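Side-chain contacts in inositol-1-monophosphatase (Nostoc sp., PDB 5ZHH), which probably hydrolyses myo-inositol monophosphates to free inositol and inorganic phosphate: residues A[175-178]-A[179-183]; A[10-13]-A[14-18]; A[91-94]-A[95-99]; A[206-209]-A[210-213]; A[219-222]-A[223-226]. All coordinates share one frame; numbering follows the deposited sequence.

Along the chain the order is contact 2, contact 3, contact 1, contact 4, contact 5. Contact 2 lies on helix 3-25, against the large mixed sheet, and its centre is about 37 Å from that of contact 1, across the centre of the chain. Contact 1, on helix 172-181, touches contact 4 directly: Leu178 CB lies 3.6 Å from Trp207 CH2. Contacts 4 and 5 follow each other closely, from strand 205-208 of the smaller sheet into helix 213-225, with centres about 15 Å apart. Contacts 1 and 3 both face the second subunit, and contact 2 faces the third, so the set spans the layered fold and its assembly surfaces.

Contact 1 of 5, residues A[175-178]-A[179-183]; sequences FCHL and THLTQ
One face of the Phe175 ring is covered by Thr179 OG1, which sits 3.6 Å above the plane and over the centre of the ring; one face of the His177 ring carries Leu181 CD1, shifted toward the rim. Both pairs are four residues apart on helix 172-181, the helix of the beta-alpha-beta unit that runs from strand 156-158 to strand 185-186. The methyl over His177 is a CH-pi contact, with Leu181 CD1 3.9 Å from the ring centroid. His177 can meet it because its CG stands anti to the backbone N (chi1 -173°), which lays the imidazole along the helix side. Threonine suits position 179 because its hydroxyl can both roof the phenyl ring and bond to the backbone: Thr179 OG1 gives its proton to Phe175 O at 2.7 Å. That same oxygen also accepts Thr179 N, and the two donors approach from opposite faces of the carbonyl plane. Phe175 stacks on Phe175 of the second subunit, so this helix forms part of a subunit interface. Leu178, by contrast, is buried against Leu256 and Leu260 of helix 253-261. Thr182 is the first residue to leave the helix, and its hydroxyl receives Gly184 N while donating to Leu178 O. A valine here would probably leave Gly184 N without that acceptor and take the hydroxyl bond from Leu178 O. In the native chain, Thr182 OG1 stands 3.0 Å from Leu178 O, above the carbonyl plane rather than on a lone pair.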
# COMPACT_ATOMS: atom_id res chain seq x y z
N PHE A 175 -21.66 -16.57 -23.30
CA PHE A 175 -21.52 -16.48 -21.85
C PHE A 175 -22.22 -17.65 -21.16
O PHE A 175 -21.67 -18.27 -20.25
CB PHE A 175 -22.07 -15.15 -21.34
CG PHE A 175 -22.05 -15.02 -19.85
CD1 PHE A 175 -20.92 -14.56 -19.20
CD2 PHE A 175 -23.18 -15.34 -19.10
CE1 PHE A 175 -20.89 -14.43 -17.82
CE2 PHE A 175 -23.16 -15.21 -17.71
CZ PHE A 175 -22.01 -14.76 -17.08
N CYS A 176 -23.45 -17.96 -21.59
CA CYS A 176 -24.17 -19.07 -20.98
C CYS A 176 -23.48 -20.40 -21.27
O CYS A 176 -23.32 -21.23 -20.37
CB CYS A 176 -25.62 -19.10 -21.48
SG CYS A 176 -26.56 -17.62 -21.07
N HIS A 177 -23.05 -20.60 -22.52
CA HIS A 177 -22.38 -21.85 -22.90
C HIS A 177 -21.11 -22.06 -22.08
O HIS A 177 -20.89 -23.14 -21.51
CB HIS A 177 -22.08 -21.80 -24.40
CG HIS A 177 -21.53 -23.08 -24.97
ND1 HIS A 177 -22.05 -24.32 -24.66
CD2 HIS A 177 -20.54 -23.30 -25.87
CE1 HIS A 177 -21.39 -25.25 -25.33
NE2 HIS A 177 -20.47 -24.66 -26.06
N LEU A 178 -20.26 -21.04 -21.98
CA LEU A 178 -19.01 -21.24 -21.24
C LEU A 178 -19.24 -21.28 -19.74
O LEU A 178 -18.48 -21.95 -19.02
CB LEU A 178 -18.00 -20.16 -21.60
CG LEU A 178 -17.09 -20.50 -22.79
CD1 LEU A 178 -16.49 -21.90 -22.63
CD2 LEU A 178 -17.82 -20.38 -24.12
N THR A 179 -20.26 -20.64 -19.23
CA THR A 179 -20.56 -20.70 -17.81
C THR A 179 -20.96 -22.12 -17.42
O THR A 179 -20.74 -22.52 -16.32
CB THR A 179 -21.60 -19.65 -17.37
OG1 THR A 179 -21.12 -18.35 -17.64
CG2 THR A 179 -21.91 -19.74 -15.95
N HIS A 180 -21.52 -22.85 -18.35
CA HIS A 180 -21.88 -24.23 -18.12
C HIS A 180 -20.70 -25.17 -18.20
O HIS A 180 -20.63 -26.09 -17.50
CB HIS A 180 -22.88 -24.68 -19.14
CG HIS A 180 -24.24 -24.90 -18.59
ND1 HIS A 180 -25.04 -25.94 -18.98
CD2 HIS A 180 -24.95 -24.19 -17.69
CE1 HIS A 180 -26.18 -25.88 -18.33
NE2 HIS A 180 -26.14 -24.83 -17.53
N LEU A 181 -19.76 -24.89 -19.09
CA LEU A 181 -18.61 -25.72 -19.30
C LEU A 181 -17.37 -25.45 -18.44
O LEU A 181 -16.43 -26.17 -18.52
CB LEU A 181 -18.17 -25.61 -20.72
CG LEU A 181 -19.16 -26.04 -21.75
CD1 LEU A 181 -18.57 -25.73 -23.07
CD2 LEU A 181 -19.30 -27.52 -21.58
N THR A 182 -17.35 -24.39 -17.67
CA THR A 182 -16.18 -24.12 -16.88
C THR A 182 -16.53 -23.92 -15.44
O THR A 182 -17.61 -24.12 -15.06
CB THR A 182 -15.50 -22.84 -17.34
OG1 THR A 182 -16.31 -21.72 -17.02
CG2 THR A 182 -15.20 -22.86 -18.80
N GLN A 183 -15.56 -23.51 -14.64
CA GLN A 183 -15.79 -23.20 -13.25
C GLN A 183 -16.45 -21.83 -13.07
O GLN A 183 -16.85 -21.51 -12.03
CB GLN A 183 -14.52 -23.25 -12.43
CG GLN A 183 -13.91 -24.61 -12.36
CD GLN A 183 -12.67 -24.63 -11.53
OE1 GLN A 183 -12.08 -23.63 -11.27
NE2 GLN A 183 -12.28 -25.79 -11.11

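Contact 2 of 5, residues A[10-13]-A[14-18]; sequences IATE and AALAA
Leu16 N is bonded to Thr12 O at 2.9 Å, with an N-H...O angle of 161°. Three equally short bonds run beside it, from Ala14 N to Ile10 O, Ala15 N to Ala11 O and Ala17 N to Glu13 O. Between the side chains the touch is apolar: Thr12 and Leu16 lie side by side and point the same way, with Thr12 CG2 4.1 Å from Leu16 CD1. The threonine methyl faces the leucine because it is the branch set anti to the backbone N, while OG1, the other branch, bonds to Leu8 O and to Arg129 NE. Leu16 CG also rests over the backbone, 3.3 Å from Thr12 O. This is regular alpha-helix, part of helix 3-25, wedged between helix 44-61 and the large mixed sheet. Alanines suit it because a single methyl lets the backbone come close to both layers: Ala11 and Ala15 meet Ile106 and Val118 of the sheet, whereas Ala17 packs on Val53 and Ala18 on Ser50 of the neighbouring helix. Glu13 belongs to another side, where its chain, bent at chi2 (67°), carries OE2 into a salt bridge with Arg140 NH1 of the third subunit. Nearby, Ile10 packs on Ile10 of that same subunit.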
# COMPACT_ATOMS: atom_id res chain seq x y z
N ILE A 10 9.36 4.56 -21.75
CA ILE A 10 8.56 5.77 -21.88
C ILE A 10 7.08 5.46 -21.69
O ILE A 10 6.35 6.24 -21.05
CB ILE A 10 8.82 6.43 -23.25
CG1 ILE A 10 10.27 6.90 -23.33
CG2 ILE A 10 7.87 7.61 -23.45
CD1 ILE A 10 10.70 7.70 -22.15
N ALA A 11 6.61 4.34 -22.22
CA ALA A 11 5.22 3.96 -22.01
C ALA A 11 4.94 3.74 -20.53
O ALA A 11 3.84 4.06 -20.05
CB ALA A 11 4.89 2.70 -22.80
N THR A 12 5.91 3.22 -19.78
CA THR A 12 5.72 3.01 -18.35
C THR A 12 5.54 4.34 -17.63
O THR A 12 4.61 4.51 -16.83
CB THR A 12 6.90 2.24 -17.77
OG1 THR A 12 7.02 0.98 -18.44
CG2 THR A 12 6.68 1.98 -16.29
N GLU A 13 6.41 5.32 -17.92
CA GLU A 13 6.28 6.61 -17.26
C GLU A 13 5.00 7.32 -17.68
O GLU A 13 4.34 7.97 -16.86
CB GLU A 13 7.51 7.48 -17.56
CG GLU A 13 7.43 8.94 -17.08
CD GLU A 13 7.40 9.10 -15.55
OE1 GLU A 13 7.65 8.11 -14.83
OE2 GLU A 13 7.13 10.23 -15.09
N ALA A 14 4.60 7.17 -18.95
CA ALA A 14 3.33 7.75 -19.38
C ALA A 14 2.16 7.12 -18.63
O ALA A 14 1.23 7.82 -18.21
CB ALA A 14 3.16 7.59 -20.89
N ALA A 15 2.20 5.80 -18.43
CA ALA A 15 1.12 5.12 -17.72
C ALA A 15 1.06 5.53 -16.26
O ALA A 15 -0.03 5.73 -15.71
CB ALA A 15 1.31 3.61 -17.84
N LEU A 16 2.23 5.64 -15.61
CA LEU A 16 2.25 6.03 -14.20
C LEU A 16 1.82 7.47 -14.02
O LEU A 16 1.08 7.79 -13.07
CB LEU A 16 3.65 5.81 -13.62
CG LEU A 16 4.07 4.34 -13.55
CD1 LEU A 16 5.50 4.22 -13.05
CD2 LEU A 16 3.10 3.54 -12.67
N ALA A 17 2.26 8.36 -14.91
CA ALA A 17 1.86 9.76 -14.80
C ALA A 17 0.36 9.91 -14.99
O ALA A 17 -0.31 10.63 -14.24
CB ALA A 17 2.62 10.60 -15.82
N ALA A 18 -0.19 9.22 -16.00
CA ALA A 18 -1.62 9.28 -16.25
C ALA A 18 -2.41 8.61 -15.12
O ALA A 18 -3.47 9.10 -14.74
CB ALA A 18 -1.94 8.62 -17.59

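Contact 3 of 5, residues A[91-94]-A[95-99]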
# COMPACT_ATOMS: atom_id res chain seq x y z
N GLY A 91 -12.45 1.05 -18.94
CA GLY A 91 -13.35 0.78 -17.84
C GLY A 91 -14.08 2.03 -17.39
O GLY A 91 -14.17 2.31 -16.20
N THR A 92 -14.62 2.79 -18.35
CA THR A 92 -15.21 4.08 -18.02
C THR A 92 -16.47 3.92 -17.17
O THR A 92 -16.69 4.71 -16.25
CB THR A 92 -15.52 4.87 -19.29
OG1 THR A 92 -16.28 4.07 -20.20
CG2 THR A 92 -14.22 5.31 -19.97
N THR A 93 -17.31 2.93 -17.48
CA THR A 93 -18.48 2.67 -16.64
C THR A 93 -18.07 2.35 -15.21
O THR A 93 -18.63 2.90 -14.25
CB THR A 93 -19.31 1.52 -17.24
OG1 THR A 93 -19.82 1.92 -18.52
CG2 THR A 93 -20.47 1.15 -16.34
N ASN A 94 -17.08 1.46 -15.04
CA ASN A 94 -16.54 1.16 -13.72
C ASN A 94 -16.04 2.42 -13.02
O ASN A 94 -16.32 2.64 -11.84
CB ASN A 94 -15.39 0.15 -13.82
CG ASN A 94 -15.86 -1.27 -14.05
OD1 ASN A 94 -17.05 -1.58 -13.90
ND2 ASN A 94 -14.92 -2.15 -14.41
N TYR A 95 -15.27 3.24 -13.74
CA TYR A 95 -14.71 4.44 -13.13
C TYR A 95 -15.81 5.37 -12.64
O TYR A 95 -15.73 5.89 -11.52
CB TYR A 95 -13.81 5.16 -14.14
CG TYR A 95 -13.03 6.30 -13.54
CD1 TYR A 95 -11.82 6.08 -12.90
CD2 TYR A 95 -13.50 7.61 -13.62
CE1 TYR A 95 -11.09 7.12 -12.35
CE2 TYR A 95 -12.77 8.66 -13.08
CZ TYR A 95 -11.58 8.41 -12.45
OH TYR A 95 -10.85 9.44 -11.90
N ALA A 96 -16.85 5.56 -13.45
CA ALA A 96 -17.96 6.43 -13.06
C ALA A 96 -18.63 5.94 -11.78
O ALA A 96 -19.14 6.75 -11.00
CB ALA A 96 -18.98 6.52 -14.19
N HIS A 97 -18.64 4.63 -11.54
CA HIS A 97 -19.23 4.05 -10.34
C HIS A 97 -18.20 3.80 -9.24
O HIS A 97 -18.57 3.31 -8.17
CB HIS A 97 -19.94 2.74 -10.69
CG HIS A 97 -21.19 2.91 -11.49
ND1 HIS A 97 -22.44 2.94 -10.92
CD2 HIS A 97 -21.39 3.05 -12.83
CE1 HIS A 97 -23.36 3.10 -11.86
NE2 HIS A 97 -22.74 3.17 -13.03
N GLN A 98 -16.93 4.14 -9.48
CA GLN A 98 -15.82 3.75 -8.60
C GLN A 98 -15.75 2.24 -8.41
O GLN A 98 -15.29 1.77 -7.37
CB GLN A 98 -15.83 4.46 -7.24
CG GLN A 98 -15.62 5.96 -7.30
CD GLN A 98 -16.86 6.74 -6.98
OE1 GLN A 98 -17.77 6.86 -7.80
NE2 GLN A 98 -16.90 7.30 -5.77
N TYR A 99 -16.21 1.48 -9.39
CA TYR A 99 -16.01 0.04 -9.36
C TYR A 99 -14.54 -0.21 -9.65
O TYR A 99 -14.03 0.27 -10.67
CB TYR A 99 -16.91 -0.66 -10.38
CG TYR A 99 -16.98 -2.16 -10.19
CD1 TYR A 99 -17.89 -2.72 -9.30
CD2 TYR A 99 -16.14 -3.02 -10.90
CE1 TYR A 99 -17.97 -4.10 -9.12
CE2 TYR A 99 -16.20 -4.40 -10.72
CZ TYR A 99 -17.12 -4.93 -9.83
OH TYR A 99 -17.19 -6.29 -9.64
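Side-chain packing between Asn94 and Tyr99 sets the amide beside the phenol ring, both pointing the same way with their planes 36° apart. Asn94 OD1 approaches Tyr99 CD2 to 3.4 Å. A lighter apolar touch joins Thr93 CG2 to His97 CD2, and the imidazole also turns an edge to the backbone, placing CD2 3.1 Å from Thr93 O in the plane of the ring. The backbone bonds make a short helix. Gly91 takes the N-cap position with a positive phi of 95°, where a side chain would jam against the preceding carbonyl, so glycine is called for. Its O accepts Tyr95 N at 2.9 Å. At the far end Gln98 turns to positive phi in a Schellman motif: Tyr99 N reaches back to Asn94 O at 2.7 Å, and Gln98 N to Tyr95 O at 2.9 Å. The polar bonds of the side chains lead outward. Asn94 ND2 donates to Ala101 O and Ser188 O, and OD1 accepts Arg186 NH1 of the second subunit; His97 NE2 pairs with Gln183 OE1 of that subunit. A leucine in place of Asn94 would probably leave those two carbonyls without the Asn94 amide as donor and the arginine without this acceptor. Tyr95 OH bonds to Leu22 O of helix 3-25 and its ring meets Phe102 edge-to-face. Helix 92-97 links strand 82-90 to strand 103-110 of the large sheet; the end of the Asp-Pro-Leu-Asp-Gly-Thr signature, which in this family binds catalytic metal ions, supplies the N-cap Gly91 and the first helical residue, Thr92.

Contact 4 of 5, residues A[206-209]-A[210-213]; sequences YWER and GISP
Ile211 lays its CG2 methyl across the carboxylate end of Glu208, 3.6 Å from Glu208 CD, and the two side chains pass each other at a slant. The same methyl lies 3.9 Å from Tyr206 OH, so a single branch of Ile211 meets both polar ends. Those ends are joined to each other: Tyr206 OH donates to Glu208 OE1 at 2.5 Å, a short bond. The oxygen is approached on its anti side, 15° out of the carboxylate plane, and lies at the edge of the phenol ring, in the ring plane. Tyr206 and Glu208 can meet because alternate residues of strand 205-208 point to the same side of the strand. Glu208 has CG anti to the backbone N (chi1 -169°) and continues extended, which stretches the carboxylate to the hydroxyl and along the isoleucine methyl. A branched, apolar residue suits position 211, since CG2 can cover this pair while the side chain also packs on Ile245 of strand 245-248. Arg209 turns elsewhere: its chain folds at chi3 until Gly210 N lies over one face of the guanidinium, and NH1 makes a salt bridge with Asp163. Gly210 has positive phi (73°), which favours glycine and lets the chain swing away from the strand. Tyr206 also packs on Ala191 and Val198 of helix 191-199. The segment is the strand-to-helix connection of the inositol monophosphatase fold, leading into helix 213-225 and its Trp-Asp signature, which in relatives carries a metal-binding aspartate.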
# COMPACT_ATOMS: atom_id res chain seq x y z
N TYR A 206 -9.91 -15.52 -22.02
CA TYR A 206 -10.73 -14.33 -22.19
C TYR A 206 -11.16 -14.28 -23.65
O TYR A 206 -10.38 -14.61 -24.54
CB TYR A 206 -9.94 -13.07 -21.78
CG TYR A 206 -10.41 -11.77 -22.40
CD1 TYR A 206 -11.63 -11.20 -22.06
CD2 TYR A 206 -9.62 -11.10 -23.34
CE1 TYR A 206 -12.05 -10.01 -22.63
CE2 TYR A 206 -10.04 -9.91 -23.92
CZ TYR A 206 -11.25 -9.38 -23.56
OH TYR A 206 -11.66 -8.20 -24.14
N TRP A 207 -12.42 -13.93 -23.88
CA TRP A 207 -12.90 -13.69 -25.24
C TRP A 207 -13.88 -12.53 -25.21
O TRP A 207 -14.55 -12.29 -24.20
CB TRP A 207 -13.56 -14.93 -25.86
CG TRP A 207 -14.99 -15.11 -25.48
CD1 TRP A 207 -16.09 -14.72 -26.22
CD2 TRP A 207 -15.50 -15.70 -24.28
NE1 TRP A 207 -17.24 -15.05 -25.54
CE2 TRP A 207 -16.91 -15.65 -24.36
CE3 TRP A 207 -14.90 -16.28 -23.16
CZ2 TRP A 207 -17.73 -16.14 -23.34
CZ3 TRP A 207 -15.71 -16.76 -22.15
CH2 TRP A 207 -17.12 -16.70 -22.25
N GLU A 208 -13.95 -11.80 -26.32
CA GLU A 208 -14.88 -10.67 -26.38
C GLU A 208 -15.06 -10.24 -27.83
O GLU A 208 -14.15 -10.40 -28.65
CB GLU A 208 -14.39 -9.50 -25.52
CG GLU A 208 -15.45 -8.42 -25.34
CD GLU A 208 -15.16 -7.46 -24.20
OE1 GLU A 208 -14.05 -7.48 -23.63
OE2 GLU A 208 -16.08 -6.68 -23.88
N ARG A 209 -16.23 -9.70 -28.13
CA ARG A 209 -16.50 -9.04 -29.39
C ARG A 209 -16.77 -7.56 -29.15
O ARG A 209 -17.05 -7.13 -28.03
CB ARG A 209 -17.70 -9.67 -30.12
CG ARG A 209 -19.02 -9.49 -29.41
CD ARG A 209 -20.21 -9.79 -30.33
NE ARG A 209 -20.35 -8.80 -31.40
CZ ARG A 209 -20.97 -7.63 -31.27
NH1 ARG A 209 -21.51 -7.29 -30.10
NH2 ARG A 209 -21.04 -6.80 -32.30
N GLY A 210 -16.67 -6.78 -30.22
CA GLY A 210 -16.92 -5.36 -30.12
C GLY A 210 -15.84 -4.58 -29.42
O GLY A 210 -16.12 -3.51 -28.87
N ILE A 211 -14.60 -5.07 -29.42
CA ILE A 211 -13.52 -4.34 -28.77
C ILE A 211 -12.81 -3.46 -29.78
O ILE A 211 -12.92 -3.64 -31.00
CB ILE A 211 -12.52 -5.27 -28.05
CG1 ILE A 211 -12.01 -6.39 -28.96
CG2 ILE A 211 -13.17 -5.88 -26.82
CD1 ILE A 211 -10.81 -6.02 -29.83
N SER A 212 -12.06 -2.49 -29.26
CA SER A 212 -11.32 -1.52 -30.03
C SER A 212 -9.82 -1.74 -29.88
O SER A 212 -9.37 -2.36 -28.91
CB SER A 212 -11.68 -0.10 -29.57
OG SER A 212 -13.05 0.17 -29.78
N PRO A 213 -9.01 -1.26 -30.83
CA PRO A 213 -7.57 -1.52 -30.75
C PRO A 213 -6.94 -1.04 -29.45
O PRO A 213 -6.14 -1.76 -28.85
CB PRO A 213 -7.01 -0.76 -31.96
CG PRO A 213 -8.14 -0.71 -32.92
CD PRO A 213 -9.38 -0.56 -32.08

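Contact 5 of 5, residues A[219-222]-A[223-226]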
# COMPACT_ATOMS: atom_id res chain seq x y z
N GLY A 219 -2.39 -5.35 -24.00
CA GLY A 219 -2.60 -6.63 -23.37
C GLY A 219 -2.19 -7.81 -24.23
O GLY A 219 -1.79 -8.85 -23.71
N VAL A 220 -2.28 -7.66 -25.56
CA VAL A 220 -1.94 -8.76 -26.45
C VAL A 220 -0.46 -9.12 -26.32
O VAL A 220 -0.11 -10.30 -26.16
CB VAL A 220 -2.34 -8.43 -27.90
CG1 VAL A 220 -1.64 -9.37 -28.87
CG2 VAL A 220 -3.86 -8.54 -28.07
N ILE A 221 0.42 -8.12 -26.39
CA ILE A 221 1.85 -8.43 -26.31
C ILE A 221 2.22 -8.86 -24.90
O ILE A 221 3.05 -9.76 -24.71
CB ILE A 221 2.70 -7.24 -26.80
CG1 ILE A 221 4.19 -7.60 -26.75
CG2 ILE A 221 2.46 -5.98 -25.99
CD1 ILE A 221 4.58 -8.79 -27.62
N LEU A 222 1.61 -8.24 -23.88
CA LEU A 222 1.80 -8.68 -22.50
C LEU A 222 1.49 -10.16 -22.35
O LEU A 222 2.28 -10.92 -21.78
CB LEU A 222 0.90 -7.87 -21.57
CG LEU A 222 1.04 -8.20 -20.08
CD1 LEU A 222 2.34 -7.60 -19.53
CD2 LEU A 222 -0.17 -7.69 -19.29
N LEU A 223 0.33 -10.58 -22.87
CA LEU A 223 -0.08 -11.97 -22.72
C LEU A 223 0.85 -12.89 -23.50
O LEU A 223 1.25 -13.95 -22.99
CB LEU A 223 -1.53 -12.14 -23.19
CG LEU A 223 -2.06 -13.57 -23.24
CD1 LEU A 223 -1.91 -14.21 -21.88
CD2 LEU A 223 -3.53 -13.57 -23.65
N GLU A 224 1.22 -12.50 -24.72
CA GLU A 224 2.13 -13.34 -25.50
C GLU A 224 3.49 -13.48 -24.83
O GLU A 224 4.04 -14.59 -24.77
CB GLU A 224 2.28 -12.77 -26.91
CG GLU A 224 0.99 -12.89 -27.74
CD GLU A 224 1.13 -12.27 -29.12
OE1 GLU A 224 0.47 -12.76 -30.05
OE2 GLU A 224 1.91 -11.31 -29.27
N GLU A 225 4.03 -12.39 -24.29
CA GLU A 225 5.30 -12.47 -23.57
C GLU A 225 5.18 -13.33 -22.32
O GLU A 225 6.15 -13.95 -21.89
CB GLU A 225 5.80 -11.07 -23.22
CG GLU A 225 6.48 -10.35 -24.38
CD GLU A 225 7.71 -11.09 -24.88
OE1 GLU A 225 8.63 -11.34 -24.06
OE2 GLU A 225 7.76 -11.43 -26.08
N ALA A 226 4.00 -13.35 -21.70
CA ALA A 226 3.75 -14.18 -20.53
C ALA A 226 3.55 -15.65 -20.87
O ALA A 226 3.37 -16.47 -19.95
CB ALA A 226 2.53 -13.67 -19.76
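Val220 and Glu224 run side by side, with Val220 CG1 4.0 Å from Glu224 CD, so the methyl lies against the carboxylate carbon. Ile221 touches two glutamates through its end: Ile221 CD1 is 4.1 Å from Glu225 CG, alongside it, and 4.0 Å from Glu224 OE2, where the two side chains cross at about a right angle. With CG1 anti to the backbone N (chi1 -178°), the turn at chi2 (61°) brings CD1 to these neighbours. Glu224 CG settles over the backbone, 3.2 Å from Val220 O. Beneath the side chains are the hydrogen bonds of an alpha-helix, the last turns of helix 213-225. Glu225 N to Ile221 O is the straightest, at 2.8 Å with an N-H...O angle of 168°; Ala226 N to Leu222 O, where the helix ends, is more bent, at 143°. Residue types follow the two sides of this helix. Leu222 and Leu223 fill the side packed on helix 191-199, meeting Ala199 and Val198, and Val220 rests on Ile245 of the smaller sheet. Glu224 is exposed, as its carboxylate allows. Glu225 is tied down by backbone amides: its chain bends at chi2, and OE1 accepts Gly135 N while OE2 accepts Gly133 N. Ala226, small enough to lie close to Ala136 and Ala199, shares a backbone bond with Val145.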